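Local coordinates for putative uncharacterized protein (Methanosarcina barkeri str. Fusaro, PDB 3P43), which is probably a manganese-dependent phosphoesterase of the LigD 3'-phosphoesterase family, acting on the 3' ends of DNA in repair, at residues I31-R36 with V100-R105; E117-L122 with I130-R135. All blocks are in the same frame, centred on the assembly; numbering follows the deposited sequence.

The two contacts belong to one curled antiparallel sheet and lie on opposite sides of the chain's centre, their own centres about 17 Å apart. Contact 1 pairs strand 31-38 with strand 98-114, residues far apart in sequence; contact 2 pairs strands 117-123 and 130-135, a hairpin that follows later in the chain. Strand 98-114 pairs with both 31-38 and 117-123, and so links the two contacts through the sheet. The contacts meet where Phe32 CD2 packs on Leu122 CD2 at 4.0 Å. The side chain of Val100, in contact 1, comes within about 7 Å of the manganese ion bound by His37, His43 and Asp45, which places contact 1 close to the metal site.

Contact 1 of 2, residues I31-R36 with V100-R105; sequences IFVVQR and VEIWDR
Arg36 and Glu101 form a hydrogen-bonded antiparallel pair, and their side chains run side by side in the same direction. Arg36 CB lies 4.0 Å from Glu101 O, which the Arg36 backbone N also reaches. CG stands anti to the backbone N (chi1 -169°), and a bend at chi3 places NE 4.1 Å from Glu101 OE1. CZ lies 3.2 Å from OE1 and NH1 makes a salt bridge to it at 3.0 Å, with OE1 over one face of the guanidinium and the two flat groups turned 60° apart. NH2, also near OE1, donates to a water that in turn donates to Glu101 OE2. An alanine here would probably leave the Glu101 carboxylate without its charged mate and that water without its arginine donor. A classic beta bulge sets Trp103 and Asp104 against Val34, whose O accepts from Trp103 N at 2.7 Å and from Asp104 N at 3.2 Å. Val34 CG1 presses on Trp103 CE3 at 3.3 Å. Asp104 OD2 sits 3.5 Å from Phe32 CZ at the ring's edge; Lys125 N donates to OD1, Glu126 N and Leu127 N to OD2. Strand 42-50 borders strand 31-38 on its other edge, with Tyr44 meeting Trp103 edge-to-face.

Contact 2 of 2, residues E117-L122 with I130-R135; sequences EIVVSL and IYVLIR
A beta hairpin of strands 117-123 and 130-135 is held together here by a regular antiparallel ladder. Ile118 pairs with Leu133 and Val120 with Tyr131, each through two backbone hydrogen bonds; Leu133 N to Ile118 O, at 2.8 Å, is almost straight, with an N-H...O angle of 176°. CA-H...O contacts supplement the ladder, among them Val119 CA to Tyr131 O at 3.5 Å between the two pairs. At one end of the hairpin, Leu122 brings its CD1 branch over one face of the Tyr131 ring, 3.9 Å from the centroid and 24° off the normal, a CH-pi contact displaced toward CD2. The two side chains cross at about a right angle. With CG anti to its carbonyl carbon (chi1 -78°), the Tyr131 ring is set where Leu122 CD1 can cover it, and its OH bonds to Pro64 O. On the face that carries Val119, Ile130 and Val132, Val119 CG1 meets Ile130 CG2 at 3.5 Å, while the other branch, CG2, lies 4.2 Å from Val132 CG1. On the face of Ile118, Val120, Tyr131 and Leu133, Ile118 and Val120 touch Leu48 and Leu133 touches Phe46, both from strand 42-50. Strands 98-114 and 145-149 extend the sheet on either side, an arrangement characteristic of the beta barrel of LigD-type phosphoesterases, with an apolar core enclosed by a curled antiparallel sheet.

Contact 1 of 2, residues I31-R36 with V100-R105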
loop_
_atom_site.group_PDB
_atom_site.type_symbol
_atom_site.label_atom_id
_atom_site.label_comp_id
_atom_site.label_asym_id
_atom_site.label_seq_id
_atom_site.Cartn_x
_atom_site.Cartn_y
_atom_site.Cartn_z
ATOM N N ILE A 31 9.099 3.274 -7.103
ATOM C CA ILE A 31 9.113 3.412 -5.655
ATOM C C ILE A 31 7.836 2.903 -4.998
ATOM O O ILE A 31 6.797 2.778 -5.642
ATOM C CB ILE A 31 9.366 4.871 -5.220
ATOM C CG1 ILE A 31 8.133 5.735 -5.474
ATOM C CG2 ILE A 31 10.606 5.438 -5.910
ATOM C CD1 ILE A 31 8.325 7.176 -5.080
ATOM N N PHE A 32 7.934 2.595 -3.709
ATOM C CA PHE A 32 6.770 2.248 -2.919
ATOM C C PHE A 32 6.768 3.163 -1.712
ATOM O O PHE A 32 7.827 3.608 -1.255
ATOM C CB PHE A 32 6.780 0.760 -2.510
ATOM C CG PHE A 32 7.535 0.466 -1.228
ATOM C CD1 PHE A 32 6.898 0.537 0.001
ATOM C CD2 PHE A 32 8.868 0.088 -1.260
ATOM C CE1 PHE A 32 7.584 0.268 1.178
ATOM C CE2 PHE A 32 9.558 -0.190 -0.095
ATOM C CZ PHE A 32 8.919 -0.099 1.129
ATOM N N VAL A 33 5.578 3.473 -1.217
ATOM C CA VAL A 33 5.458 4.283 -0.013
ATOM C C VAL A 33 4.370 3.704 0.878
ATOM O O VAL A 33 3.399 3.112 0.402
ATOM C CB VAL A 33 5.148 5.762 -0.329
ATOM C CG1 VAL A 33 3.743 5.905 -0.869
ATOM C CG2 VAL A 33 5.333 6.634 0.914
ATOM N N VAL A 34 4.569 3.847 2.180
ATOM C CA VAL A 34 3.550 3.509 3.147
ATOM C C VAL A 34 3.290 4.757 3.982
ATOM O O VAL A 34 4.184 5.264 4.660
ATOM C CB VAL A 34 3.992 2.361 4.061
ATOM C CG1 VAL A 34 2.958 2.138 5.159
ATOM C CG2 VAL A 34 4.219 1.091 3.261
ATOM N N GLN A 35 2.068 5.262 3.908
ATOM C CA GLN A 35 1.676 6.416 4.700
ATOM C C GLN A 35 0.666 6.021 5.772
ATOM O O GLN A 35 -0.391 5.458 5.473
ATOM C CB GLN A 35 1.103 7.515 3.794
ATOM C CG GLN A 35 2.169 8.407 3.148
ATOM C CD GLN A 35 1.685 9.061 1.869
ATOM O OE1 GLN A 35 0.835 8.514 1.171
ATOM N NE2 GLN A 35 2.237 10.231 1.547
ATOM N N ARG A 36 1.008 6.301 7.022
ATOM C CA ARG A 36 0.058 6.188 8.109
ATOM C C ARG A 36 -0.932 7.325 7.958
ATOM O O ARG A 36 -0.544 8.492 7.950
ATOM C CB ARG A 36 0.760 6.294 9.457
ATOM C CG ARG A 36 -0.132 5.927 10.628
ATOM C CD ARG A 36 0.592 6.088 11.946
ATOM N NE ARG A 36 0.748 7.490 12.318
ATOM C CZ ARG A 36 1.787 7.973 12.992
ATOM N NH1 ARG A 36 2.773 7.168 13.360
ATOM N NH2 ARG A 36 1.847 9.264 13.292
ATOM N N VAL A 100 -1.217 12.798 7.636
ATOM C CA VAL A 100 -0.447 11.856 6.834
ATOM C C VAL A 100 1.021 11.860 7.240
ATOM O O VAL A 100 1.652 12.911 7.293
ATOM C CB VAL A 100 -0.540 12.194 5.333
ATOM C CG1 VAL A 100 0.327 11.237 4.504
ATOM C CG2 VAL A 100 -1.994 12.170 4.867
ATOM N N GLU A 101 1.560 10.678 7.523
ATOM C CA GLU A 101 2.979 10.541 7.846
ATOM C C GLU A 101 3.613 9.399 7.063
ATOM O O GLU A 101 2.990 8.357 6.853
ATOM C CB GLU A 101 3.185 10.309 9.343
ATOM C CG GLU A 101 4.650 10.092 9.722
ATOM C CD GLU A 101 4.870 10.058 11.221
ATOM O OE1 GLU A 101 4.565 9.017 11.841
ATOM O OE2 GLU A 101 5.346 11.072 11.779
ATOM N N ILE A 102 4.853 9.594 6.630
ATOM C CA ILE A 102 5.567 8.545 5.920
ATOM C C ILE A 102 6.020 7.509 6.930
ATOM O O ILE A 102 6.861 7.799 7.780
ATOM C CB ILE A 102 6.803 9.073 5.169
ATOM C CG1 ILE A 102 6.428 10.231 4.245
ATOM C CG2 ILE A 102 7.438 7.952 4.353
ATOM C CD1 ILE A 102 5.788 9.791 2.961
ATOM N N TRP A 103 5.447 6.310 6.838
ATOM C CA TRP A 103 5.803 5.201 7.716
ATOM C C TRP A 103 6.972 4.396 7.159
ATOM O O TRP A 103 7.851 3.969 7.906
ATOM C CB TRP A 103 4.599 4.294 7.924
ATOM C CG TRP A 103 4.824 3.166 8.891
ATOM C CD1 TRP A 103 4.786 3.237 10.254
ATOM C CD2 TRP A 103 5.078 1.789 8.571
ATOM N NE1 TRP A 103 5.014 1.999 10.801
ATOM C CE2 TRP A 103 5.195 1.093 9.789
ATOM C CE3 TRP A 103 5.228 1.082 7.373
ATOM C CZ2 TRP A 103 5.457 -0.273 9.844
ATOM C CZ3 TRP A 103 5.483 -0.277 7.430
ATOM C CH2 TRP A 103 5.593 -0.939 8.655
ATOM N N ASP A 104 6.970 4.177 5.846
ATOM C CA ASP A 104 8.113 3.568 5.175
ATOM C C ASP A 104 8.187 4.070 3.739
ATOM O O ASP A 104 7.210 4.580 3.191
ATOM C CB ASP A 104 8.023 2.037 5.194
ATOM C CG ASP A 104 9.356 1.364 4.866
ATOM O OD1 ASP A 104 10.405 2.035 4.918
ATOM O OD2 ASP A 104 9.356 0.156 4.564
ATOM N N ARG A 105 9.353 3.919 3.131
ATOM C CA ARG A 105 9.557 4.390 1.773
ATOM C C ARG A 105 10.731 3.656 1.139
ATOM O O ARG A 105 11.750 3.419 1.784
ATOM C CB ARG A 105 9.810 5.901 1.774
ATOM C CG ARG A 105 9.807 6.517 0.388
ATOM C CD ARG A 105 10.519 7.854 0.360
ATOM N NE ARG A 105 10.794 8.248 -1.018
ATOM C CZ ARG A 105 9.924 8.880 -1.795
ATOM N NH1 ARG A 105 8.731 9.203 -1.319
ATOM N NH2 ARG A 105 10.250 9.194 -3.043
HETATM O O HOH W 1 3.931 11.117 14.195
#

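Contact 2 of 2, residues E117-L122 with I130-R135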
loop_
_atom_site.group_PDB
_atom_site.type_symbol
_atom_site.label_atom_id
_atom_site.label_comp_id
_atom_site.label_asym_id
_atom_site.label_seq_id
_atom_site.Cartn_x
_atom_site.Cartn_y
_atom_site.Cartn_z
ATOM N N GLU A 117 -3.672 -10.392 -8.991
ATOM C CA GLU A 117 -2.482 -10.754 -8.242
ATOM C C GLU A 117 -1.309 -9.848 -8.547
ATOM O O GLU A 117 -1.058 -9.505 -9.703
ATOM C CB GLU A 117 -2.106 -12.218 -8.488
ATOM C CG GLU A 117 -0.957 -12.712 -7.613
ATOM C CD GLU A 117 -0.628 -14.186 -7.837
ATOM O OE1 GLU A 117 -1.257 -14.819 -8.714
ATOM O OE2 GLU A 117 0.263 -14.709 -7.135
ATOM N N ILE A 118 -0.608 -9.453 -7.489
ATOM C CA ILE A 118 0.591 -8.639 -7.601
ATOM C C ILE A 118 1.653 -9.172 -6.650
ATOM O O ILE A 118 1.388 -9.390 -5.466
ATOM C CB ILE A 118 0.300 -7.158 -7.304
ATOM C CG1 ILE A 118 -0.710 -6.614 -8.321
ATOM C CG2 ILE A 118 1.585 -6.347 -7.332
ATOM C CD1 ILE A 118 -1.064 -5.154 -8.146
ATOM N N VAL A 119 2.849 -9.407 -7.178
ATOM C CA VAL A 119 3.964 -9.868 -6.365
ATOM C C VAL A 119 5.143 -8.933 -6.583
ATOM O O VAL A 119 5.543 -8.687 -7.717
ATOM C CB VAL A 119 4.384 -11.300 -6.732
ATOM C CG1 VAL A 119 5.463 -11.803 -5.764
ATOM C CG2 VAL A 119 3.181 -12.227 -6.731
ATOM N N VAL A 120 5.695 -8.410 -5.497
ATOM C CA VAL A 120 6.767 -7.423 -5.587
ATOM C C VAL A 120 7.876 -7.688 -4.573
ATOM O O VAL A 120 7.628 -8.219 -3.495
ATOM C CB VAL A 120 6.229 -6.004 -5.352
ATOM C CG1 VAL A 120 5.227 -5.640 -6.416
ATOM C CG2 VAL A 120 5.598 -5.905 -3.963
ATOM N N SER A 121 9.103 -7.323 -4.924
ATOM C CA SER A 121 10.194 -7.383 -3.964
ATOM C C SER A 121 10.476 -5.978 -3.444
ATOM O O SER A 121 10.922 -5.108 -4.191
ATOM C CB SER A 121 11.446 -7.982 -4.594
ATOM O OG SER A 121 12.484 -8.067 -3.642
ATOM N N LEU A 122 10.202 -5.759 -2.163
ATOM C CA LEU A 122 10.330 -4.431 -1.572
ATOM C C LEU A 122 11.704 -4.179 -0.955
ATOM O O LEU A 122 12.303 -5.070 -0.351
ATOM C CB LEU A 122 9.254 -4.219 -0.504
ATOM C CG LEU A 122 7.795 -4.412 -0.916
ATOM C CD1 LEU A 122 6.890 -4.030 0.239
ATOM C CD2 LEU A 122 7.469 -3.584 -2.132
ATOM N N ILE A 130 9.883 -10.195 -0.421
ATOM C CA ILE A 130 8.761 -10.408 -1.319
ATOM C C ILE A 130 7.415 -10.291 -0.618
ATOM O O ILE A 130 7.177 -10.920 0.408
ATOM C CB ILE A 130 8.872 -11.754 -2.059
ATOM C CG1 ILE A 130 10.256 -11.887 -2.704
ATOM C CG2 ILE A 130 7.777 -11.872 -3.115
ATOM C CD1 ILE A 130 10.536 -13.264 -3.267
ATOM N N TYR A 131 6.548 -9.464 -1.189
ATOM C CA TYR A 131 5.204 -9.247 -0.679
ATOM C C TYR A 131 4.186 -9.596 -1.753
ATOM O O TYR A 131 4.464 -9.450 -2.941
ATOM C CB TYR A 131 5.037 -7.793 -0.234
ATOM C CG TYR A 131 5.658 -7.521 1.108
ATOM C CD1 TYR A 131 4.867 -7.319 2.228
ATOM C CD2 TYR A 131 7.041 -7.493 1.263
ATOM C CE1 TYR A 131 5.432 -7.085 3.466
ATOM C CE2 TYR A 131 7.617 -7.254 2.499
ATOM C CZ TYR A 131 6.807 -7.058 3.597
ATOM O OH TYR A 131 7.361 -6.824 4.833
ATOM N N VAL A 132 3.012 -10.059 -1.330
ATOM C CA VAL A 132 1.990 -10.532 -2.258
ATOM C C VAL A 132 0.642 -9.866 -1.998
ATOM O O VAL A 132 0.214 -9.727 -0.850
ATOM C CB VAL A 132 1.826 -12.082 -2.179
ATOM C CG1 VAL A 132 0.853 -12.593 -3.246
ATOM C CG2 VAL A 132 3.175 -12.774 -2.328
ATOM N N LEU A 133 -0.009 -9.436 -3.074
ATOM C CA LEU A 133 -1.388 -8.961 -3.018
ATOM C C LEU A 133 -2.260 -9.846 -3.907
ATOM O O LEU A 133 -2.002 -9.974 -5.106
ATOM C CB LEU A 133 -1.477 -7.505 -3.480
ATOM C CG LEU A 133 -0.879 -6.457 -2.532
ATOM C CD1 LEU A 133 -0.597 -5.161 -3.264
ATOM C CD2 LEU A 133 -1.798 -6.215 -1.352
ATOM N N ILE A 134 -3.281 -10.465 -3.316
ATOM C CA ILE A 134 -4.194 -11.329 -4.066
ATOM C C ILE A 134 -5.624 -10.855 -3.885
ATOM O O ILE A 134 -6.117 -10.783 -2.762
ATOM C CB ILE A 134 -4.108 -12.798 -3.601
ATOM C CG1 ILE A 134 -2.661 -13.291 -3.632
ATOM C CG2 ILE A 134 -4.982 -13.696 -4.470
ATOM C CD1 ILE A 134 -2.520 -14.747 -3.249
ATOM N N ARG A 135 -6.295 -10.531 -4.985
ATOM C CA ARG A 135 -7.654 -10.017 -4.889
ATOM C C ARG A 135 -8.631 -11.169 -4.738
ATOM O O ARG A 135 -8.712 -12.033 -5.608
ATOM C CB ARG A 135 -8.025 -9.172 -6.109
ATOM C CG ARG A 135 -9.347 -8.428 -5.932
ATOM C CD ARG A 135 -9.686 -7.577 -7.146
ATOM N NE ARG A 135 -10.143 -8.386 -8.272
ATOM C CZ ARG A 135 -10.334 -7.911 -9.498
ATOM N NH1 ARG A 135 -10.092 -6.634 -9.758
ATOM N NH2 ARG A 135 -10.754 -8.716 -10.469
#